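Local coordinates for protein tRNA (cytosine(72)-C(5))-methyltransferase (Pyrococcus horikoshii, PDB 5ZVE) that catalyses S-adenosyl-L-methionine-dependent methylation of C5 of cytosine 72 in several archaeal tRNAs, a modification that appears to promote their thermal stability slightly, at residues R191-K196 and T213-L218; Q217-K222 and V247-L252; Y1-P6 and K284-R289. All coordinates share one frame; numbering follows the deposited sequence.

Contact 1: R191-K196 and T213-L218; sequences RVLEPK and THIAQL
I215 and L218, one helical turn apart on helix 210-218, receive L193 and P195 from the end of helix 184-193 and the bend that follows it. The apolar part of the contact centres on the two branches of I215. Its CD1 touches two partners, 3.6 Å from L193 CD2 and about as far from P195 CG, while its CG2 rests 3.7 Å from P195 CB. CG2 is anti to the backbone N, and chi2 (-74°) carries CD1 to the proline ring and L193. The L193 and I215 side chains cross at about a right angle. L218 extends the patch with one methyl, CD1, 4.0 Å from P195 CG. E194, with positive phi, turns the chain out of the helix just ahead of this proline.

The second kind of interaction is between a methyl and a flat cation. L218 CD2 sits 3.8 Å above one face of the R191 guanidinium, offset toward its rim. A bend at chi2 (-84°) puts R191 CD 4.2 Å from the same methyl. Separately, R191 CG passes 4.4 Å from H214 CE1.

R191 NE and H214 NE2 find their partner outside the two segments, in E69. Its OE2 forms a salt bridge with the first and a hydrogen bond with the second, so one carboxylate oxygen gathers both groups; R191 NE and H214 NE2 stay 4.7 Å apart. The positive arginine would be expected to disfavour a charged imidazole, and E69 to favour one.

Chemically, the contact therefore joins two helices of the Rossmann-like methyltransferase fold through dispersion between branched side chains and a proline, flanked by a carboxylate-bridged arginine and histidine. The second of those helices begins in the experimentally established cofactor-binding run A205-K211.

Contact 2: Q217-K222 and V247-L252; sequences QLLENK and VKNVKL
N221 meets K248 and N249 where a Schellman motif closes helix 210-218, within a Rossmann-like fold. E220 is the C-prime residue with positive phi: its N makes a weak bond to Q217 O, and N221 N reaches back to A216 O at 2.8 Å. A type I' turn from L219 to K222 overlaps the motif, and in it K222 N bonds to L219 O.

This tight reversal presents the N221 carboxamide to the chain leading into strand 250-254. N221 OD1 accepts K248 N at 2.9 Å in a nearly straight bond, with an N-H...O angle of 169°. The donor stands above the carbonyl plane, about 40° out of it. On the other branch, N221 ND2 is hydrogen-bonded to G246 O, so both ends of the amide grip the loop and its rotation is fixed from two sides. The same OD1 also packs 3.4 Å from N249 CB and 3.7 Å from V247 CA.

N249 lies alongside. Its CG is anti to the backbone N, and the amide packs near L219 and the carbonyl of K222, while the side chains of N221 and N249 slide past each other in opposite directions. The two amide planes are almost perpendicular, 88° apart. K222 turns its ammonium to a salt bridge with E197.

Around this polar junction, V247 packs on T213 and A216 of helix 210-218 and on I242 of helix 232-245. L219 and N249 both touch I225 of strand 225-229, the parallel neighbour of strand 250-254, and backbone hydrogen bonds tie N249 and K251 to that same I225.

Contact 3: Y1-P6 and K284-R289; sequences YLEAFP and KLWEER
W286 and F5 are the flat groups, each with a backbone carbonyl in plane at its edge: E3 O beside the indole and L2 O beside the phenyl. E3 CG and A4 CA approach the indole obliquely, each 3.5 Å off, the first at W286 CZ3 and the second at W286 CE3. R30 and K131 add cation-pi contacts to this ring, and its NE1 bonds to D129. The F5 ring is met obliquely too, with E287 CB 3.8 Å from F5 CD2 and K284 CG a little farther off, at F5 CE2.

One backbone bond fastens the two segments: E287 N donates to A4 O at 2.7 Å, nearly along the C=O axis. Next to it, A4 CB presses 3.2 Å from L285 O, a carbonyl that also accepts R30 NE, and P6 CD lies 3.4 Å from E287 O.

With CG anti to the backbone N (chi1 -180°) and a bend at chi2, the E287 carboxylate turns back to its own segment: OE2 forms a salt bridge with K284 NZ at 3.1 Å, and OE1 takes R289 N on its anti lone pair.

The 3-10 turn 2-4, just ahead of helix 7-17 and its N-cap P6, thus lies on the loop between strand 267-273 and helix 291-310 of the methyltransferase region; F5 packs on M26 of helix 19-29, and L285 touches E99 of helix 95-101.

In the fold
Contacts 1 and 2 adjoin, their centres about 9 Å apart. Both use helix 210-218 and share Q217 and L218, and L219 CD2 packs against the backbone of P195 and K196. Together they line the side and the C-terminal end of the helix that follows the cofactor loop, beside parallel strands 225-229 and 250-254. Contact 3 lies on the opposite side of the chain's centre, about 34 and 39 Å from them, centre to centre. Along the sequence it encloses both, pairing the N-terminus with a loop of the methyltransferase region whose R289 side chain is about 7 Å from the side chain of C323, the predicted nucleophile. N-terminal and methyltransferase parts thus meet far from the contact 1-contact 2 cluster.

Contact 1: R191-K196 and T213-L218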
loop_
_atom_site.group_PDB
_atom_site.type_symbol
_atom_site.label_atom_id
_atom_site.label_comp_id
_atom_site.label_asym_id
_atom_site.label_seq_id
_atom_site.Cartn_x
_atom_site.Cartn_y
_atom_site.Cartn_z
ATOM N N ARG A 191 -12.315 -8.463 -2.763
ATOM C CA ARG A 191 -13.044 -9.721 -2.628
ATOM C C ARG A 191 -14.250 -9.580 -1.698
ATOM O O ARG A 191 -15.357 -10.013 -2.020
ATOM C CB ARG A 191 -12.111 -10.816 -2.113
ATOM C CG ARG A 191 -11.249 -11.441 -3.191
ATOM C CD ARG A 191 -12.017 -12.547 -3.899
ATOM N NE ARG A 191 -11.183 -13.258 -4.861
ATOM C CZ ARG A 191 -11.585 -14.316 -5.553
ATOM N NH1 ARG A 191 -12.811 -14.792 -5.384
ATOM N NH2 ARG A 191 -10.761 -14.899 -6.410
ATOM N N VAL A 192 -14.017 -8.968 -0.544
ATOM C CA VAL A 192 -15.041 -8.797 0.477
ATOM C C VAL A 192 -16.196 -7.918 -0.025
ATOM O O VAL A 192 -17.317 -8.005 0.469
ATOM C CB VAL A 192 -14.400 -8.212 1.766
ATOM C CG1 VAL A 192 -15.441 -7.690 2.742
ATOM C CG2 VAL A 192 -13.497 -9.259 2.421
ATOM N N LEU A 193 -15.932 -7.128 -1.059
ATOM C CA LEU A 193 -16.971 -6.322 -1.688
ATOM C C LEU A 193 -17.943 -7.187 -2.487
ATOM O O LEU A 193 -19.115 -6.835 -2.643
ATOM C CB LEU A 193 -16.353 -5.262 -2.601
ATOM C CG LEU A 193 -17.359 -4.292 -3.227
ATOM C CD1 LEU A 193 -18.109 -3.519 -2.150
ATOM C CD2 LEU A 193 -16.680 -3.329 -4.190
ATOM N N GLU A 194 -17.445 -8.324 -2.972
ATOM C CA GLU A 194 -18.222 -9.253 -3.795
ATOM C C GLU A 194 -18.957 -8.558 -4.941
ATOM O O GLU A 194 -20.184 -8.611 -5.010
ATOM C CB GLU A 194 -19.233 -10.018 -2.937
ATOM C CG GLU A 194 -18.634 -10.815 -1.791
ATOM C CD GLU A 194 -19.688 -11.609 -1.032
ATOM O OE1 GLU A 194 -20.789 -11.818 -1.583
ATOM O OE2 GLU A 194 -19.419 -12.027 0.114
ATOM N N PRO A 195 -18.214 -7.899 -5.842
ATOM C CA PRO A 195 -18.899 -7.189 -6.926
ATOM C C PRO A 195 -19.596 -8.142 -7.888
ATOM O O PRO A 195 -19.058 -9.201 -8.199
ATOM C CB PRO A 195 -17.760 -6.446 -7.627
ATOM C CG PRO A 195 -16.560 -7.309 -7.385
ATOM C CD PRO A 195 -16.748 -7.875 -6.004
ATOM N N LYS A 196 -20.775 -7.753 -8.361
ATOM C CA LYS A 196 -21.517 -8.543 -9.337
ATOM C C LYS A 196 -21.664 -7.734 -10.618
ATOM O O LYS A 196 -21.748 -6.505 -10.571
ATOM C CB LYS A 196 -22.889 -8.941 -8.793
ATOM C CG LYS A 196 -22.834 -9.701 -7.479
ATOM C CD LYS A 196 -22.168 -11.052 -7.641
ATOM C CE LYS A 196 -21.712 -11.595 -6.297
ATOM N NZ LYS A 196 -22.694 -11.313 -5.215
ATOM N N THR A 213 -9.094 -2.037 -10.544
ATOM C CA THR A 213 -8.777 -3.009 -11.583
ATOM C C THR A 213 -8.985 -4.440 -11.087
ATOM O O THR A 213 -9.284 -5.337 -11.872
ATOM C CB THR A 213 -7.332 -2.829 -12.100
ATOM O OG1 THR A 213 -6.413 -2.801 -11.000
ATOM C CG2 THR A 213 -7.217 -1.523 -12.876
ATOM N N HIS A 214 -8.837 -4.647 -9.784
ATOM C CA HIS A 214 -9.135 -5.941 -9.182
ATOM C C HIS A 214 -10.626 -6.263 -9.317
ATOM O O HIS A 214 -10.998 -7.385 -9.660
ATOM C CB HIS A 214 -8.701 -5.959 -7.714
ATOM C CG HIS A 214 -8.753 -7.312 -7.078
ATOM N ND1 HIS A 214 -8.468 -7.520 -5.747
ATOM C CD2 HIS A 214 -9.051 -8.531 -7.593
ATOM C CE1 HIS A 214 -8.594 -8.806 -5.465
ATOM N NE2 HIS A 214 -8.945 -9.440 -6.569
ATOM N N ILE A 215 -11.474 -5.271 -9.052
ATOM C CA ILE A 215 -12.915 -5.413 -9.255
ATOM C C ILE A 215 -13.215 -5.766 -10.708
ATOM O O ILE A 215 -14.061 -6.617 -11.001
ATOM C CB ILE A 215 -13.679 -4.126 -8.881
ATOM C CG1 ILE A 215 -13.426 -3.753 -7.422
ATOM C CG2 ILE A 215 -15.171 -4.302 -9.116
ATOM C CD1 ILE A 215 -14.148 -4.627 -6.428
ATOM N N ALA A 216 -12.500 -5.111 -11.614
ATOM C CA ALA A 216 -12.684 -5.319 -13.045
ATOM C C ALA A 216 -12.408 -6.763 -13.462
ATOM O O ALA A 216 -13.131 -7.317 -14.287
ATOM C CB ALA A 216 -11.798 -4.363 -13.827
ATOM N N GLN A 217 -11.376 -7.379 -12.892
ATOM C CA GLN A 217 -11.063 -8.763 -13.247
ATOM C C GLN A 217 -12.011 -9.742 -12.549
ATOM O O GLN A 217 -12.309 -10.806 -13.087
ATOM C CB GLN A 217 -9.599 -9.100 -12.932
ATOM C CG GLN A 217 -9.269 -9.353 -11.475
ATOM C CD GLN A 217 -7.780 -9.609 -11.261
ATOM O OE1 GLN A 217 -6.937 -8.815 -11.681
ATOM N NE2 GLN A 217 -7.454 -10.731 -10.624
ATOM N N LEU A 218 -12.490 -9.386 -11.360
ATOM C CA LEU A 218 -13.514 -10.190 -10.695
ATOM C C LEU A 218 -14.819 -10.166 -11.487
ATOM O O LEU A 218 -15.583 -11.134 -11.476
ATOM C CB LEU A 218 -13.768 -9.700 -9.268
ATOM C CG LEU A 218 -12.630 -9.836 -8.256
ATOM C CD1 LEU A 218 -12.941 -9.002 -7.018
ATOM C CD2 LEU A 218 -12.396 -11.305 -7.891
#

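Contact 2: Q217-K222 and V247-L252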
loop_
_atom_site.group_PDB
_atom_site.type_symbol
_atom_site.label_atom_id
_atom_site.label_comp_id
_atom_site.label_asym_id
_atom_site.label_seq_id
_atom_site.Cartn_x
_atom_site.Cartn_y
_atom_site.Cartn_z
ATOM N N GLN A 217 -11.376 -7.379 -12.892
ATOM C CA GLN A 217 -11.063 -8.763 -13.247
ATOM C C GLN A 217 -12.011 -9.742 -12.549
ATOM O O GLN A 217 -12.309 -10.806 -13.087
ATOM C CB GLN A 217 -9.599 -9.100 -12.932
ATOM C CG GLN A 217 -9.269 -9.353 -11.475
ATOM C CD GLN A 217 -7.780 -9.609 -11.261
ATOM O OE1 GLN A 217 -6.937 -8.815 -11.681
ATOM N NE2 GLN A 217 -7.454 -10.731 -10.624
ATOM N N LEU A 218 -12.490 -9.386 -11.360
ATOM C CA LEU A 218 -13.514 -10.190 -10.695
ATOM C C LEU A 218 -14.819 -10.166 -11.487
ATOM O O LEU A 218 -15.583 -11.134 -11.476
ATOM C CB LEU A 218 -13.768 -9.700 -9.268
ATOM C CG LEU A 218 -12.630 -9.836 -8.256
ATOM C CD1 LEU A 218 -12.941 -9.002 -7.018
ATOM C CD2 LEU A 218 -12.396 -11.305 -7.891
ATOM N N LEU A 219 -15.073 -9.048 -12.162
ATOM C CA LEU A 219 -16.242 -8.912 -13.026
ATOM C C LEU A 219 -15.986 -9.529 -14.395
ATOM O O LEU A 219 -16.902 -9.659 -15.208
ATOM C CB LEU A 219 -16.631 -7.439 -13.181
ATOM C CG LEU A 219 -17.182 -6.721 -11.948
ATOM C CD1 LEU A 219 -17.772 -5.381 -12.343
ATOM C CD2 LEU A 219 -18.214 -7.574 -11.243
ATOM N N GLU A 220 -14.727 -9.891 -14.635
ATOM C CA GLU A 220 -14.277 -10.438 -15.910
ATOM C C GLU A 220 -14.569 -9.443 -17.023
ATOM O O GLU A 220 -15.039 -9.805 -18.099
ATOM C CB GLU A 220 -14.928 -11.795 -16.184
ATOM C CG GLU A 220 -14.498 -12.868 -15.193
ATOM C CD GLU A 220 -15.238 -14.177 -15.381
ATOM O OE1 GLU A 220 -16.367 -14.151 -15.915
ATOM O OE2 GLU A 220 -14.694 -15.232 -14.990
ATOM N N ASN A 221 -14.267 -8.180 -16.735
ATOM C CA ASN A 221 -14.442 -7.068 -17.665
ATOM C C ASN A 221 -15.889 -6.848 -18.109
ATOM O O ASN A 221 -16.135 -6.182 -19.113
ATOM C CB ASN A 221 -13.538 -7.255 -18.889
ATOM C CG ASN A 221 -12.327 -6.348 -18.854
ATOM O OD1 ASN A 221 -12.330 -5.329 -18.164
ATOM N ND2 ASN A 221 -11.285 -6.707 -19.596
ATOM N N LYS A 222 -16.841 -7.407 -17.367
ATOM C CA LYS A 222 -18.254 -7.141 -17.628
ATOM C C LYS A 222 -18.767 -6.011 -16.733
ATOM O O LYS A 222 -18.112 -5.628 -15.767
ATOM C CB LYS A 222 -19.089 -8.403 -17.413
ATOM C CG LYS A 222 -18.484 -9.659 -18.021
ATOM C CD LYS A 222 -18.516 -9.628 -19.542
ATOM C CE LYS A 222 -19.933 -9.803 -20.060
ATOM N NZ LYS A 222 -20.595 -10.992 -19.455
ATOM N N VAL A 247 -7.933 -3.521 -18.891
ATOM C CA VAL A 247 -9.215 -3.266 -18.246
ATOM C C VAL A 247 -10.124 -2.434 -19.155
ATOM O O VAL A 247 -9.757 -1.346 -19.587
ATOM C CB VAL A 247 -9.022 -2.548 -16.900
ATOM C CG1 VAL A 247 -10.361 -2.128 -16.325
ATOM C CG2 VAL A 247 -8.276 -3.451 -15.926
ATOM N N LYS A 248 -11.308 -2.956 -19.449
ATOM C CA LYS A 248 -12.247 -2.283 -20.342
ATOM C C LYS A 248 -13.529 -1.964 -19.591
ATOM O O LYS A 248 -14.565 -1.669 -20.183
ATOM C CB LYS A 248 -12.551 -3.163 -21.554
ATOM C CG LYS A 248 -11.317 -3.578 -22.333
ATOM C CD LYS A 248 -11.676 -4.482 -23.498
ATOM C CE LYS A 248 -10.450 -4.856 -24.311
ATOM N NZ LYS A 248 -10.826 -5.596 -25.547
ATOM N N ASN A 249 -13.427 -2.018 -18.270
ATOM C CA ASN A 249 -14.585 -2.103 -17.403
ATOM C C ASN A 249 -14.882 -0.805 -16.652
ATOM O O ASN A 249 -15.894 -0.686 -15.960
ATOM C CB ASN A 249 -14.360 -3.270 -16.434
ATOM C CG ASN A 249 -15.626 -3.728 -15.775
ATOM O OD1 ASN A 249 -16.719 -3.494 -16.287
ATOM N ND2 ASN A 249 -15.490 -4.456 -14.674
ATOM N N VAL A 250 -13.994 0.171 -16.798
ATOM C CA VAL A 250 -13.945 1.291 -15.870
ATOM C C VAL A 250 -14.213 2.641 -16.526
ATOM O O VAL A 250 -13.674 2.947 -17.592
ATOM C CB VAL A 250 -12.575 1.347 -15.163
ATOM C CG1 VAL A 250 -12.507 2.520 -14.217
ATOM C CG2 VAL A 250 -12.336 0.056 -14.402
ATOM N N LYS A 251 -15.063 3.437 -15.882
ATOM C CA LYS A 251 -15.295 4.821 -16.278
ATOM C C LYS A 251 -14.675 5.777 -15.265
ATOM O O LYS A 251 -15.074 5.807 -14.098
ATOM C CB LYS A 251 -16.792 5.101 -16.425
ATOM C CG LYS A 251 -17.126 6.566 -16.683
ATOM C CD LYS A 251 -16.522 7.059 -17.992
ATOM C CE LYS A 251 -17.180 8.350 -18.465
ATOM N NZ LYS A 251 -17.293 9.353 -17.374
ATOM N N LEU A 252 -13.693 6.549 -15.717
ATOM C CA LEU A 252 -13.015 7.513 -14.860
ATOM C C LEU A 252 -13.743 8.847 -14.811
ATOM O O LEU A 252 -14.107 9.407 -15.842
ATOM C CB LEU A 252 -11.578 7.741 -15.335
ATOM C CG LEU A 252 -10.450 6.945 -14.679
ATOM C CD1 LEU A 252 -10.790 5.489 -14.626
ATOM C CD2 LEU A 252 -9.169 7.141 -15.458
#

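Contact 3: Y1-P6 and K284-R289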
loop_
_atom_site.group_PDB
_atom_site.type_symbol
_atom_site.label_atom_id
_atom_site.label_comp_id
_atom_site.label_asym_id
_atom_site.label_seq_id
_atom_site.Cartn_x
_atom_site.Cartn_y
_atom_site.Cartn_z
ATOM N N TYR A 1 14.413 1.279 17.149
ATOM C CA TYR A 1 13.377 1.558 16.160
ATOM C C TYR A 1 12.368 2.601 16.642
ATOM O O TYR A 1 11.767 3.302 15.829
ATOM C CB TYR A 1 12.651 0.266 15.772
ATOM C CG TYR A 1 12.055 -0.499 16.934
ATOM C CD1 TYR A 1 10.783 -0.199 17.413
ATOM C CD2 TYR A 1 12.757 -1.535 17.542
ATOM C CE1 TYR A 1 10.232 -0.903 18.469
ATOM C CE2 TYR A 1 12.215 -2.241 18.602
ATOM C CZ TYR A 1 10.955 -1.919 19.062
ATOM O OH TYR A 1 10.413 -2.620 20.114
ATOM N N LEU A 2 12.188 2.703 17.957
ATOM C CA LEU A 2 11.210 3.620 18.550
ATOM C C LEU A 2 11.392 5.061 18.087
ATOM O O LEU A 2 10.434 5.830 18.015
ATOM C CB LEU A 2 11.286 3.564 20.076
ATOM C CG LEU A 2 10.939 2.220 20.717
ATOM C CD1 LEU A 2 11.186 2.264 22.214
ATOM C CD2 LEU A 2 9.496 1.867 20.423
ATOM N N GLU A 3 12.632 5.411 17.769
ATOM C CA GLU A 3 12.984 6.760 17.352
ATOM C C GLU A 3 12.275 7.190 16.067
ATOM O O GLU A 3 12.096 8.384 15.818
ATOM C CB GLU A 3 14.499 6.872 17.176
ATOM C CG GLU A 3 15.035 6.300 15.862
ATOM C CD GLU A 3 15.618 4.916 16.021
ATOM O OE1 GLU A 3 15.175 4.186 16.934
ATOM O OE2 GLU A 3 16.521 4.557 15.229
ATOM N N ALA A 4 11.889 6.217 15.248
ATOM C CA ALA A 4 11.210 6.501 13.989
ATOM C C ALA A 4 9.818 7.089 14.196
ATOM O O ALA A 4 9.217 7.625 13.263
ATOM C CB ALA A 4 11.115 5.249 13.163
ATOM N N PHE A 5 9.313 6.984 15.422
ATOM C CA PHE A 5 7.956 7.414 15.737
ATOM C C PHE A 5 7.977 8.516 16.784
ATOM O O PHE A 5 8.608 8.363 17.826
ATOM C CB PHE A 5 7.122 6.231 16.239
ATOM C CG PHE A 5 7.135 5.044 15.316
ATOM C CD1 PHE A 5 8.142 4.095 15.399
ATOM C CD2 PHE A 5 6.143 4.880 14.367
ATOM C CE1 PHE A 5 8.162 3.010 14.545
ATOM C CE2 PHE A 5 6.154 3.794 13.513
ATOM C CZ PHE A 5 7.165 2.858 13.602
ATOM N N PRO A 6 7.289 9.634 16.507
ATOM C CA PRO A 6 7.221 10.741 17.465
ATOM C C PRO A 6 6.628 10.261 18.784
ATOM O O PRO A 6 5.849 9.309 18.782
ATOM C CB PRO A 6 6.312 11.763 16.774
ATOM C CG PRO A 6 5.575 10.994 15.735
ATOM C CD PRO A 6 6.485 9.892 15.302
ATOM N N LYS A 284 8.445 1.838 7.254
ATOM C CA LYS A 284 8.300 3.142 7.877
ATOM C C LYS A 284 9.643 3.580 8.459
ATOM O O LYS A 284 9.941 3.313 9.624
ATOM C CB LYS A 284 7.221 3.102 8.959
ATOM C CG LYS A 284 6.846 4.456 9.525
ATOM C CD LYS A 284 6.169 5.337 8.490
ATOM C CE LYS A 284 4.786 4.808 8.149
ATOM N NZ LYS A 284 4.003 5.786 7.342
ATOM N N LEU A 285 10.461 4.223 7.628
ATOM C CA LEU A 285 11.772 4.705 8.053
ATOM C C LEU A 285 11.620 5.786 9.125
ATOM O O LEU A 285 12.237 5.702 10.186
ATOM C CB LEU A 285 12.571 5.236 6.858
ATOM C CG LEU A 285 13.333 4.213 6.002
ATOM C CD1 LEU A 285 12.397 3.238 5.302
ATOM C CD2 LEU A 285 14.231 4.909 4.989
ATOM N N TRP A 286 10.808 6.800 8.839
ATOM C CA TRP A 286 10.497 7.840 9.816
ATOM C C TRP A 286 9.041 8.244 9.686
ATOM O O TRP A 286 8.609 8.690 8.624
ATOM C CB TRP A 286 11.396 9.069 9.637
ATOM C CG TRP A 286 12.858 8.746 9.640
ATOM C CD1 TRP A 286 13.658 8.591 8.552
ATOM C CD2 TRP A 286 13.686 8.525 10.787
ATOM N NE1 TRP A 286 14.939 8.295 8.947
ATOM C CE2 TRP A 286 14.982 8.244 10.313
ATOM C CE3 TRP A 286 13.459 8.538 12.164
ATOM C CZ2 TRP A 286 16.051 7.979 11.172
ATOM C CZ3 TRP A 286 14.518 8.273 13.014
ATOM C CH2 TRP A 286 15.800 7.999 12.516
ATOM N N GLU A 287 8.286 8.089 10.767
ATOM C CA GLU A 287 6.877 8.461 10.769
ATOM C C GLU A 287 6.740 9.961 11.001
ATOM O O GLU A 287 7.171 10.469 12.031
ATOM C CB GLU A 287 6.111 7.686 11.840
ATOM C CG GLU A 287 4.623 8.013 11.900
ATOM C CD GLU A 287 3.888 7.650 10.622
ATOM O OE1 GLU A 287 3.555 8.566 9.842
ATOM O OE2 GLU A 287 3.639 6.443 10.400
ATOM N N GLU A 288 6.152 10.669 10.040
ATOM C CA GLU A 288 6.015 12.121 10.145
ATOM C C GLU A 288 4.648 12.559 10.663
ATOM O O GLU A 288 4.526 13.609 11.298
ATOM C CB GLU A 288 6.274 12.777 8.787
ATOM C CG GLU A 288 7.628 12.440 8.174
ATOM C CD GLU A 288 7.498 11.557 6.947
ATOM O OE1 GLU A 288 6.454 10.884 6.813
ATOM O OE2 GLU A 288 8.436 11.535 6.119
ATOM N N ARG A 289 3.622 11.758 10.397
ATOM C CA ARG A 289 2.270 12.118 10.808
ATOM C C ARG A 289 2.039 11.771 12.268
ATOM O O ARG A 289 2.599 10.804 12.784
ATOM C CB ARG A 289 1.229 11.433 9.917
ATOM C CG ARG A 289 1.001 12.169 8.603
ATOM C CD ARG A 289 0.242 11.324 7.612
ATOM N NE ARG A 289 0.233 11.922 6.280
ATOM C CZ ARG A 289 -0.211 11.304 5.188
ATOM N NH1 ARG A 289 -0.674 10.063 5.264
ATOM N NH2 ARG A 289 -0.182 11.923 4.014
#